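Local coordinates for 14-3-3 protein (Cryptosporidium parvum, PDB 3EFZ) that probably binds phosphoserine-containing partner proteins, as other 14-3-3 proteins do, and takes part in cell regulation and signalling, at residues 94-97 and 102-105; 120-125 and 153-158. One frame throughout, in Å; residues are numbered along the deposited sequence. Where two conformers were deposited one is given.

Interaction 1: residues 94-97 and 102-105; sequences KEKS and FIQV
Ile103 packs its branched side chain against the backbone and the first side-chain carbons of Lys96, and this aliphatic meeting is the heart of the contact. Its CG2 methyl lies 3.7 Å from both CB and CG of Lys96, touching the lysine chain at its root. The other branch runs toward the backbone: Ile103 CG1 sits 3.9 Å from Lys96 N, and its terminal methyl CD1 ends 4.0 Å from Glu95 CB. The two branches thus divide the contact between Lys96 and Glu95. Lys96 has CG anti to its own nitrogen (chi1 -162°) and stays extended from there on, which carries the ammonium group past Ile103 to the next residue of the helix. There NZ donates to Gln104 OE1 at 3.1 Å; the donor stands above the amide plane, 39° out of it, with a C=O...N angle of 135°, so the bond misses the lone-pair directions. Gln104 meets it by folding at chi2, while its NE2 is hydrogen-bonded to Asp108 one turn on. Glu107 adds a weak, long ion pair to the same lysine nitrogen. The Glu95 carboxylate turns away from Ile103 to a salt bridge with Lys91 and a hydrogen bond from Asn99 of the second subunit, whose Phe102 also packs on Glu95 and Ile103. The CA atoms of Lys96 and Ile103, the closest such pair, are 5.5 Å apart. The arrangement is that of a short loop between two helices, in which the residues following helix 89-94 fold back on the start of helix 100-131, here beside the dimer interface of the all-helical 14-3-3 fold.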
# COMPACT_ATOMS: atom_id res chain seq x y z
N LYS B 94 -7.87 -26.43 8.53
CA LYS B 94 -8.50 -27.24 9.58
C LYS B 94 -9.92 -26.75 9.89
O LYS B 94 -10.84 -27.53 10.11
CB LYS B 94 -7.63 -27.12 10.83
CG LYS B 94 -7.71 -28.21 11.86
CD LYS B 94 -6.62 -27.97 12.94
CE LYS B 94 -5.17 -28.10 12.40
NZ LYS B 94 -4.17 -27.14 13.01
N GLU B 95 -10.07 -25.42 9.94
CA GLU B 95 -11.32 -24.76 10.29
C GLU B 95 -12.37 -24.79 9.19
O GLU B 95 -13.52 -24.42 9.44
CB GLU B 95 -11.03 -23.30 10.67
CG GLU B 95 -10.28 -23.12 11.97
CD GLU B 95 -11.09 -23.53 13.19
OE1 GLU B 95 -12.29 -23.84 13.05
OE2 GLU B 95 -10.51 -23.55 14.29
N LYS B 96 -11.96 -25.18 7.99
CA LYS B 96 -12.82 -25.16 6.80
C LYS B 96 -13.94 -26.19 6.84
O LYS B 96 -15.00 -25.97 6.25
CB LYS B 96 -12.00 -25.34 5.52
CG LYS B 96 -12.73 -24.91 4.25
CD LYS B 96 -11.99 -25.26 2.97
CE LYS B 96 -12.46 -24.34 1.83
NZ LYS B 96 -12.38 -25.00 0.50
N SER B 97 -13.71 -27.33 7.49
CA SER B 97 -14.72 -28.37 7.60
C SER B 97 -15.99 -27.83 8.24
O SER B 97 -17.08 -27.95 7.67
CB SER B 97 -14.21 -29.56 8.42
OG SER B 97 -13.41 -30.41 7.63
N PHE B 102 -16.61 -19.06 5.48
CA PHE B 102 -15.64 -18.06 5.92
C PHE B 102 -14.22 -18.34 5.37
O PHE B 102 -13.51 -17.42 4.91
CB PHE B 102 -15.60 -17.98 7.45
CG PHE B 102 -14.59 -16.98 7.96
CD1 PHE B 102 -14.94 -15.65 8.14
CD2 PHE B 102 -13.27 -17.37 8.21
CE1 PHE B 102 -13.97 -14.70 8.59
CE2 PHE B 102 -12.32 -16.45 8.64
CZ PHE B 102 -12.69 -15.11 8.85
N ILE B 103 -13.80 -19.59 5.44
CA ILE B 103 -12.46 -20.00 5.04
C ILE B 103 -12.28 -19.92 3.51
O ILE B 103 -11.20 -19.60 3.02
CB ILE B 103 -12.10 -21.39 5.60
CG1 ILE B 103 -12.10 -21.37 7.13
CG2 ILE B 103 -10.72 -21.85 5.06
CD1 ILE B 103 -10.98 -20.54 7.75
N GLN B 104 -13.38 -20.15 2.79
CA GLN B 104 -13.44 -19.98 1.33
C GLN B 104 -13.25 -18.53 0.90
O GLN B 104 -12.61 -18.27 -0.10
CB GLN B 104 -14.77 -20.51 0.76
CG GLN B 104 -14.78 -20.60 -0.76
CD GLN B 104 -13.82 -21.65 -1.28
OE1 GLN B 104 -13.99 -22.85 -1.02
NE2 GLN B 104 -12.77 -21.21 -1.98
N VAL B 105 -13.80 -17.60 1.67
CA VAL B 105 -13.63 -16.17 1.37
C VAL B 105 -12.16 -15.82 1.53
O VAL B 105 -11.60 -15.13 0.70
CB VAL B 105 -14.56 -15.29 2.24
CG1 VAL B 105 -14.20 -13.80 2.10
CG2 VAL B 105 -16.01 -15.55 1.89

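Interaction 2: residues 120-125 and 153-158; sequences ESEDVI and RYKAEI
Lys155 reaches across from helix 153-158 to helix 120-125 and carries nearly the whole contact with one side chain. The helix segments run antiparallel at 159° with their axes 11.0 Å apart, and the lysine bridges the gap between the two helix surfaces: CG leaves anti to the carbonyl carbon (chi1 -63°), and every later torsion is extended. Packing is closest where this chain passes Ser121. The hydroxyl OG lies 3.3 Å from Lys155 CE and 3.7 Å from Lys155 CG, so it rests alongside the methylenes rather than at the ammonium. Its hydrogen bond goes back to the carbonyl of Ile117, one turn earlier, which satisfies this buried oxygen within its own helix. At the far end, in one of the two conformers modelled for Glu122, Lys155 NZ meets Glu122 OE2 at 2.6 Å, a salt bridge made through the anti lone pair, the one facing away from OE1. The glutamate bends at chi2 (51°) to bring its carboxylate over. This end is the looser one: Glu122 is partly exposed, the bridge describes one of its states, and its OE1 makes a weak, long ion pair with Arg126. Ile125 is buried, but its contact with the lysine is marginal, with CD1 4.3 Å from Lys155 CE; it packs instead on Leu151 and Met152 of helix 138-158. Among the neighbouring helices, Tyr154 and Val124 turn to helix 63-81, meeting Val75 and Leu71 respectively, while Lys155 and Ala156 of 153-158 both touch Cys167 of helix 161-185 in the helical array of the 14-3-3 fold.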
# COMPACT_ATOMS: atom_id res chain seq x y z
N GLU B 120 1.66 -7.97 -11.18
CA GLU B 120 2.18 -6.61 -11.00
C GLU B 120 3.67 -6.57 -10.73
O GLU B 120 4.33 -5.60 -11.06
CB GLU B 120 1.38 -5.86 -9.92
CG GLU B 120 -0.04 -5.51 -10.39
CD GLU B 120 -1.00 -5.24 -9.24
OE1 GLU B 120 -0.53 -4.95 -8.11
OE2 GLU B 120 -2.23 -5.30 -9.46
N SER B 121 4.20 -7.62 -10.13
CA SER B 121 5.65 -7.69 -10.01
C SER B 121 6.32 -7.86 -11.40
O SER B 121 7.38 -7.29 -11.65
CB SER B 121 6.08 -8.72 -8.95
OG SER B 121 5.75 -10.03 -9.36
N GLU B 122 5.70 -8.60 -12.32
CA GLU B 122 6.23 -8.67 -13.67
C GLU B 122 6.16 -7.28 -14.34
O GLU B 122 7.10 -6.90 -15.04
CB GLU B 122 5.53 -9.78 -14.46
CG GLU B 122 6.13 -10.11 -15.83
CD GLU B 122 7.62 -10.37 -15.82
OE1 GLU B 122 8.26 -10.01 -16.83
OE2 GLU B 122 8.16 -10.94 -14.85
N ASP B 123 5.08 -6.52 -14.08
CA ASP B 123 4.94 -5.14 -14.55
C ASP B 123 6.13 -4.27 -14.10
O ASP B 123 6.76 -3.61 -14.93
CB ASP B 123 3.64 -4.50 -14.04
CG ASP B 123 2.38 -4.96 -14.79
OD1 ASP B 123 2.48 -5.49 -15.93
OD2 ASP B 123 1.26 -4.76 -14.21
N VAL B 124 6.42 -4.26 -12.80
CA VAL B 124 7.54 -3.48 -12.25
C VAL B 124 8.88 -3.86 -12.92
O VAL B 124 9.63 -2.98 -13.34
CB VAL B 124 7.67 -3.67 -10.73
CG1 VAL B 124 8.91 -2.95 -10.20
CG2 VAL B 124 6.42 -3.19 -10.00
N ILE B 125 9.18 -5.15 -12.97
CA ILE B 125 10.38 -5.70 -13.61
C ILE B 125 10.58 -5.22 -15.05
O ILE B 125 11.67 -4.77 -15.40
CB ILE B 125 10.42 -7.25 -13.52
CG1 ILE B 125 10.76 -7.66 -12.08
CG2 ILE B 125 11.48 -7.85 -14.49
CD1 ILE B 125 10.37 -9.07 -11.68
N ARG B 153 11.76 -13.20 -5.40
CA ARG B 153 11.58 -13.87 -4.10
C ARG B 153 10.10 -13.93 -3.74
O ARG B 153 9.62 -14.95 -3.22
CB ARG B 153 12.40 -13.17 -2.99
CG ARG B 153 12.16 -13.67 -1.55
CD ARG B 153 13.29 -13.24 -0.58
NE ARG B 153 13.47 -11.77 -0.53
CZ ARG B 153 12.77 -10.96 0.26
NH1 ARG B 153 11.86 -11.45 1.10
NH2 ARG B 153 12.97 -9.64 0.21
N TYR B 154 9.37 -12.85 -4.04
CA TYR B 154 7.93 -12.82 -3.80
C TYR B 154 7.18 -13.83 -4.66
O TYR B 154 6.24 -14.45 -4.19
CB TYR B 154 7.34 -11.43 -4.05
CG TYR B 154 7.83 -10.31 -3.14
CD1 TYR B 154 8.60 -10.55 -1.99
CD2 TYR B 154 7.49 -8.99 -3.43
CE1 TYR B 154 9.02 -9.49 -1.18
CE2 TYR B 154 7.88 -7.93 -2.63
CZ TYR B 154 8.65 -8.18 -1.52
OH TYR B 154 8.99 -7.08 -0.77
N LYS B 155 7.58 -13.96 -5.93
CA LYS B 155 6.90 -14.88 -6.87
C LYS B 155 7.14 -16.30 -6.40
O LYS B 155 6.24 -17.14 -6.43
CB LYS B 155 7.42 -14.73 -8.32
CG LYS B 155 7.20 -13.38 -9.00
CD LYS B 155 7.50 -13.49 -10.50
CE LYS B 155 7.44 -12.14 -11.19
NZ LYS B 155 7.56 -12.23 -12.70
N ALA B 156 8.38 -16.54 -5.96
CA ALA B 156 8.84 -17.82 -5.41
C ALA B 156 8.06 -18.28 -4.18
O ALA B 156 7.96 -19.47 -3.93
CB ALA B 156 10.34 -17.72 -5.07
N GLU B 157 7.53 -17.34 -3.39
CA GLU B 157 6.70 -17.65 -2.22
C GLU B 157 5.29 -18.10 -2.64
O GLU B 157 4.56 -18.73 -1.85
CB GLU B 157 6.57 -16.42 -1.30
CG GLU B 157 7.87 -15.88 -0.75
CD GLU B 157 7.67 -14.59 0.06
OE1 GLU B 157 6.68 -13.86 -0.19
OE2 GLU B 157 8.50 -14.29 0.95
N ILE B 158 4.91 -17.72 -3.86
CA ILE B 158 3.59 -18.01 -4.41
C ILE B 158 3.61 -19.26 -5.29
O ILE B 158 2.73 -20.11 -5.18
CB ILE B 158 3.06 -16.80 -5.24
CG1 ILE B 158 2.95 -15.55 -4.36
CG2 ILE B 158 1.73 -17.15 -5.93
CD1 ILE B 158 2.49 -14.32 -5.08

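Helix 100-131 joins the two contacts: interaction 1 uses its first turns and interaction 2 a later section, with centres 27 Å apart and nearest atoms about 15 Å apart, so they do not touch. The centre of interaction 1 lies about 30 Å from the centre of the chain, at the subunit boundary; that of interaction 2 lies about 11 Å from it, in the interior. Interaction 2 is also the one beside the predicted phosphoserine site. Its segment 153-158 includes Arg153, and the side chain of Ser121 is about 9 Å from that of Arg79, the other predicted site residue, which is salt-bridged to Glu157. Interaction 1 is remote from that site.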